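Local coordinates for unique short US2 glycoprotein (Human herpesvirus 5, PDB 1IM3) that binds MHC class I heavy chains in the endoplasmic reticulum and redirects them to the cytosol for proteasomal destruction, hiding infected cells from cytotoxic T cells, at residues Val41-Glu53 / Asn63-Leu76. Sequence-based numbering, arbitrary orientation.
Sequences VGENLYVHADDVE and NVRNLDVMPIFETL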
loop_
_atom_site.group_PDB
_atom_site.type_symbol
_atom_site.label_atom_id
_atom_site.label_comp_id
_atom_site.label_asym_id
_atom_site.label_seq_id
_atom_site.Cartn_x
_atom_site.Cartn_y
_atom_site.Cartn_z
ATOM N N VAL D 41 -11.108 6.800 19.871
ATOM C CA VAL D 41 -10.639 5.686 19.057
ATOM C C VAL D 41 -11.823 4.778 18.751
ATOM O O VAL D 41 -12.783 4.704 19.536
ATOM C CB VAL D 41 -9.534 4.860 19.780
ATOM C CG1 VAL D 41 -10.114 4.157 21.007
ATOM C CG2 VAL D 41 -8.915 3.841 18.803
ATOM N N GLY D 42 -11.761 4.097 17.607
ATOM C CA GLY D 42 -12.849 3.215 17.241
ATOM C C GLY D 42 -12.439 2.084 16.333
ATOM O O GLY D 42 -11.293 1.646 16.338
ATOM N N GLU D 43 -13.402 1.594 15.565
ATOM C CA GLU D 43 -13.149 0.524 14.625
ATOM C C GLU D 43 -14.305 0.443 13.657
ATOM O O GLU D 43 -15.401 0.937 13.915
ATOM C CB GLU D 43 -12.976 -0.816 15.341
ATOM C CG GLU D 43 -14.097 -1.168 16.279
ATOM C CD GLU D 43 -13.976 -2.580 16.799
ATOM O OE1 GLU D 43 -14.375 -2.824 17.954
ATOM O OE2 GLU D 43 -13.490 -3.448 16.046
ATOM N N ASN D 44 -14.039 -0.184 12.528
ATOM C CA ASN D 44 -15.040 -0.336 11.505
ATOM C C ASN D 44 -16.132 -1.302 11.925
ATOM O O ASN D 44 -15.875 -2.268 12.636
ATOM C CB ASN D 44 -14.356 -0.799 10.214
ATOM C CG ASN D 44 -13.589 0.319 9.542
ATOM O OD1 ASN D 44 -13.858 1.496 9.779
ATOM N ND2 ASN D 44 -12.640 -0.038 8.696
ATOM N N LEU D 45 -17.355 -1.010 11.492
ATOM C CA LEU D 45 -18.487 -1.858 11.758
ATOM C C LEU D 45 -18.845 -2.488 10.434
ATOM O O LEU D 45 -18.635 -1.911 9.369
ATOM C CB LEU D 45 -19.668 -1.063 12.244
ATOM C CG LEU D 45 -19.500 -0.475 13.648
ATOM C CD1 LEU D 45 -20.670 0.471 13.958
ATOM C CD2 LEU D 45 -19.432 -1.617 14.682
ATOM N N TYR D 46 -19.384 -3.693 10.524
ATOM C CA TYR D 46 -19.823 -4.433 9.354
ATOM C C TYR D 46 -21.292 -4.769 9.427
ATOM O O TYR D 46 -21.728 -5.436 10.390
ATOM C CB TYR D 46 -19.051 -5.713 9.255
ATOM C CG TYR D 46 -17.629 -5.356 9.213
ATOM C CD1 TYR D 46 -17.020 -4.951 8.021
ATOM C CD2 TYR D 46 -16.864 -5.351 10.380
ATOM C CE1 TYR D 46 -15.698 -4.569 7.991
ATOM C CE2 TYR D 46 -15.533 -4.956 10.365
ATOM C CZ TYR D 46 -14.958 -4.578 9.173
ATOM O OH TYR D 46 -13.624 -4.223 9.202
ATOM N N VAL D 47 -22.036 -4.291 8.428
ATOM C CA VAL D 47 -23.459 -4.524 8.351
ATOM C C VAL D 47 -23.850 -5.433 7.195
ATOM O O VAL D 47 -23.238 -5.392 6.127
ATOM C CB VAL D 47 -24.213 -3.195 8.218
ATOM C CG1 VAL D 47 -23.661 -2.233 9.226
ATOM C CG2 VAL D 47 -24.132 -2.665 6.803
ATOM N N HIS D 48 -24.873 -6.246 7.430
ATOM C CA HIS D 48 -25.380 -7.177 6.434
ATOM C C HIS D 48 -25.985 -6.353 5.290
ATOM O O HIS D 48 -26.501 -5.256 5.539
ATOM C CB HIS D 48 -26.414 -8.088 7.091
ATOM C CG HIS D 48 -26.879 -9.203 6.209
ATOM N ND1 HIS D 48 -27.806 -9.022 5.207
ATOM C CD2 HIS D 48 -26.520 -10.509 6.159
ATOM C CE1 HIS D 48 -27.997 -10.167 4.576
ATOM N NE2 HIS D 48 -27.227 -11.085 5.135
ATOM N N ALA D 49 -25.902 -6.857 4.065
ATOM C CA ALA D 49 -26.414 -6.114 2.907
ATOM C C ALA D 49 -27.905 -5.793 3.012
ATOM O O ALA D 49 -28.367 -4.798 2.449
ATOM C CB ALA D 49 -26.110 -6.880 1.587
ATOM N N ASP D 50 -28.659 -6.619 3.722
ATOM C CA ASP D 50 -30.093 -6.384 3.838
ATOM C C ASP D 50 -30.398 -5.087 4.599
ATOM O O ASP D 50 -31.504 -4.547 4.511
ATOM C CB ASP D 50 -30.807 -7.538 4.562
ATOM C CG ASP D 50 -30.872 -8.814 3.745
ATOM O OD1 ASP D 50 -30.509 -8.814 2.538
ATOM O OD2 ASP D 50 -31.313 -9.814 4.345
ATOM N N ASP D 51 -29.428 -4.589 5.363
ATOM C CA ASP D 51 -29.648 -3.371 6.116
ATOM C C ASP D 51 -29.265 -2.103 5.365
ATOM O O ASP D 51 -29.256 -1.009 5.952
ATOM C CB ASP D 51 -28.892 -3.415 7.440
ATOM C CG ASP D 51 -29.435 -4.468 8.401
ATOM O OD1 ASP D 51 -28.891 -4.583 9.511
ATOM O OD2 ASP D 51 -30.404 -5.182 8.070
ATOM N N VAL D 52 -28.941 -2.253 4.086
ATOM C CA VAL D 52 -28.594 -1.132 3.234
ATOM C C VAL D 52 -29.354 -1.251 1.903
ATOM O O VAL D 52 -29.348 -2.314 1.280
ATOM C CB VAL D 52 -27.091 -1.106 2.946
ATOM C CG1 VAL D 52 -26.758 0.062 2.027
ATOM C CG2 VAL D 52 -26.314 -0.981 4.264
ATOM N N GLU D 53 -30.021 -0.177 1.486
ATOM C CA GLU D 53 -30.738 -0.187 0.218
ATOM C C GLU D 53 -30.338 0.992 -0.620
ATOM O O GLU D 53 -30.491 2.136 -0.197
ATOM C CB GLU D 53 -32.245 -0.163 0.458
ATOM C CG GLU D 53 -32.731 -1.381 1.214
ATOM C CD GLU D 53 -34.237 -1.425 1.356
ATOM O OE1 GLU D 53 -34.818 -0.461 1.909
ATOM O OE2 GLU D 53 -34.841 -2.429 0.912
ATOM N N ASN D 63 -30.897 0.561 7.469
ATOM C CA ASN D 63 -31.766 0.097 8.526
ATOM C C ASN D 63 -31.001 -0.997 9.275
ATOM O O ASN D 63 -31.382 -2.166 9.284
ATOM C CB ASN D 63 -33.049 -0.476 7.929
ATOM C CG ASN D 63 -34.058 -0.878 9.001
ATOM O OD1 ASN D 63 -34.048 -0.321 10.098
ATOM N ND2 ASN D 63 -34.939 -1.832 8.685
ATOM N N VAL D 64 -29.901 -0.592 9.880
ATOM C CA VAL D 64 -29.041 -1.496 10.623
ATOM C C VAL D 64 -29.777 -2.076 11.822
ATOM O O VAL D 64 -30.277 -1.334 12.666
ATOM C CB VAL D 64 -27.781 -0.755 11.093
ATOM C CG1 VAL D 64 -26.893 -1.688 11.918
ATOM C CG2 VAL D 64 -27.018 -0.238 9.884
ATOM N N ARG D 65 -29.856 -3.394 11.896
ATOM C CA ARG D 65 -30.580 -4.038 12.984
ATOM C C ARG D 65 -29.725 -5.066 13.729
ATOM O O ARG D 65 -29.014 -5.871 13.121
ATOM C CB ARG D 65 -31.862 -4.693 12.436
ATOM C CG ARG D 65 -32.872 -3.707 11.839
ATOM C CD ARG D 65 -33.806 -4.368 10.839
ATOM N NE ARG D 65 -33.174 -4.596 9.542
ATOM C CZ ARG D 65 -33.795 -5.125 8.493
ATOM N NH1 ARG D 65 -35.071 -5.481 8.594
ATOM N NH2 ARG D 65 -33.142 -5.296 7.346
ATOM N N ASN D 66 -29.763 -4.952 15.061
ATOM C CA ASN D 66 -29.069 -5.842 16.000
ATOM C C ASN D 66 -27.580 -5.992 15.856
ATOM O O ASN D 66 -27.049 -7.083 15.966
ATOM C CB ASN D 66 -29.680 -7.218 15.936
ATOM C CG ASN D 66 -30.978 -7.275 16.641
ATOM O OD1 ASN D 66 -31.024 -7.247 17.877
ATOM N ND2 ASN D 66 -32.070 -7.331 15.876
ATOM N N LEU D 67 -26.905 -4.888 15.622
ATOM C CA LEU D 67 -25.481 -4.939 15.444
ATOM C C LEU D 67 -24.792 -4.909 16.800
ATOM O O LEU D 67 -24.905 -3.932 17.538
ATOM C CB LEU D 67 -25.037 -3.761 14.574
ATOM C CG LEU D 67 -23.549 -3.797 14.283
ATOM C CD1 LEU D 67 -23.178 -5.135 13.633
ATOM C CD2 LEU D 67 -23.198 -2.648 13.391
ATOM N N ASP D 68 -24.091 -5.981 17.134
ATOM C CA ASP D 68 -23.404 -6.022 18.417
ATOM C C ASP D 68 -22.335 -4.949 18.472
ATOM O O ASP D 68 -21.464 -4.886 17.621
ATOM C CB ASP D 68 -22.720 -7.375 18.670
ATOM C CG ASP D 68 -23.700 -8.515 18.865
ATOM O OD1 ASP D 68 -24.857 -8.276 19.278
ATOM O OD2 ASP D 68 -23.293 -9.673 18.618
ATOM N N VAL D 69 -22.426 -4.067 19.446
ATOM C CA VAL D 69 -21.382 -3.083 19.593
ATOM C C VAL D 69 -20.932 -3.262 21.001
ATOM O O VAL D 69 -21.698 -3.603 21.896
ATOM C CB VAL D 69 -21.842 -1.632 19.443
ATOM C CG1 VAL D 69 -22.213 -1.356 17.989
ATOM C CG2 VAL D 69 -22.982 -1.350 20.416
ATOM N N MET D 70 -19.661 -3.054 21.197
ATOM C CA MET D 70 -19.112 -3.175 22.516
ATOM C C MET D 70 -19.733 -2.153 23.465
ATOM O O MET D 70 -20.302 -1.145 23.036
ATOM C CB MET D 70 -17.614 -2.972 22.448
ATOM C CG MET D 70 -16.909 -4.039 21.653
ATOM S SD MET D 70 -15.164 -3.695 21.673
ATOM C CE MET D 70 -14.662 -4.687 23.051
ATOM N N PRO D 71 -19.639 -2.413 24.778
ATOM C CA PRO D 71 -20.183 -1.527 25.815
ATOM C C PRO D 71 -19.574 -0.132 25.719
ATOM O O PRO D 71 -20.226 0.877 25.996
ATOM C CB PRO D 71 -19.784 -2.231 27.106
ATOM C CG PRO D 71 -19.789 -3.679 26.708
ATOM C CD PRO D 71 -19.100 -3.648 25.372
ATOM N N ILE D 72 -18.312 -0.090 25.318
ATOM C CA ILE D 72 -17.587 1.165 25.174
ATOM C C ILE D 72 -18.176 2.060 24.086
ATOM O O ILE D 72 -17.747 3.196 23.910
ATOM C CB ILE D 72 -16.139 0.908 24.770
ATOM C CG1 ILE D 72 -15.626 -0.360 25.444
ATOM C CG2 ILE D 72 -15.281 2.092 25.152
ATOM C CD1 ILE D 72 -14.313 -0.847 24.860
ATOM N N PHE D 73 -19.148 1.555 23.342
ATOM C CA PHE D 73 -19.715 2.350 22.270
ATOM C C PHE D 73 -20.216 3.702 22.714
ATOM O O PHE D 73 -20.960 3.841 23.679
ATOM C CB PHE D 73 -20.867 1.622 21.577
ATOM C CG PHE D 73 -21.264 2.240 20.258
ATOM C CD1 PHE D 73 -20.672 1.816 19.075
ATOM C CD2 PHE D 73 -22.244 3.226 20.198
ATOM C CE1 PHE D 73 -21.054 2.357 17.845
ATOM C CE2 PHE D 73 -22.633 3.775 18.973
ATOM C CZ PHE D 73 -22.038 3.337 17.795
ATOM N N GLU D 74 -19.806 4.709 21.977
ATOM C CA GLU D 74 -20.247 6.053 22.262
ATOM C C GLU D 74 -21.146 6.586 21.158
ATOM O O GLU D 74 -22.357 6.696 21.348
ATOM C CB GLU D 74 -19.059 6.976 22.415
ATOM C CG GLU D 74 -18.595 7.112 23.845
ATOM C CD GLU D 74 -17.572 8.216 24.007
ATOM O OE1 GLU D 74 -17.803 9.323 23.462
ATOM O OE2 GLU D 74 -16.548 7.977 24.682
ATOM N N THR D 75 -20.534 6.958 20.024
ATOM C CA THR D 75 -21.269 7.466 18.862
ATOM C C THR D 75 -21.002 6.681 17.551
ATOM O O THR D 75 -19.970 6.003 17.414
ATOM C CB THR D 75 -20.967 8.971 18.591
ATOM O OG1 THR D 75 -19.636 9.130 18.096
ATOM C CG2 THR D 75 -21.105 9.775 19.860
ATOM N N LEU D 76 -21.958 6.757 16.614
ATOM C CA LEU D 76 -21.838 6.118 15.305
ATOM C C LEU D 76 -21.201 7.145 14.375
ATOM O O LEU D 76 -21.765 8.219 14.154
ATOM C CB LEU D 76 -23.214 5.719 14.736
ATOM C CG LEU D 76 -23.201 5.195 13.279
ATOM C CD1 LEU D 76 -22.417 3.899 13.215
ATOM C CD2 LEU D 76 -24.606 4.958 12.777
#
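L45, V47 and D51 meet segment 63-76 along one side of the immunoglobulin-like beta sandwich of this lumenal domain, where the chain crosses from edge strand 42-44 of one sheet to edge strand 52-55 of the other. Apolar packing fills the middle. L45 turns its side chain inward between the sheets: CB lies 4.0 Å from L67 CD2, CD1 is 3.9 Å from L76 CD1, and CD2 faces V69 CG1. L45 CD1 also approaches the F73 ring obliquely. The V47 and V64 side chains cross at about a right angle, V47 CG1 4.0 Å from V64 CG2; V47 CG1 also touches L67 CD2. L45 O accepts a hydrogen bond from a basic side chain on the chain of another protein, so the crossing packs into the core and also touches the partner protein.

Polar bonds join the two segments at the D51 end. Just before strand 52-55 of the hairpin with strand 59-68, D51 O of the 3-10 turn accepts N63 N (2.7 Å). The D51 carboxylate divides its oxygens: OD1 receives R65 N at 2.8 Å, 55° out of the carboxylate plane, and OD2 forms a salt bridge with R65. A bend at chi3 (-77°) brings the edge of the R65 guanidinium alongside the D51 carboxylate, the two planes 47° apart. There R65 NH2 reaches D51 OD2 on the anti side at 2.8 Å, tilted out of the carboxylate plane, while R65 NE adds a weak bond of 3.2 Å to the same OD2.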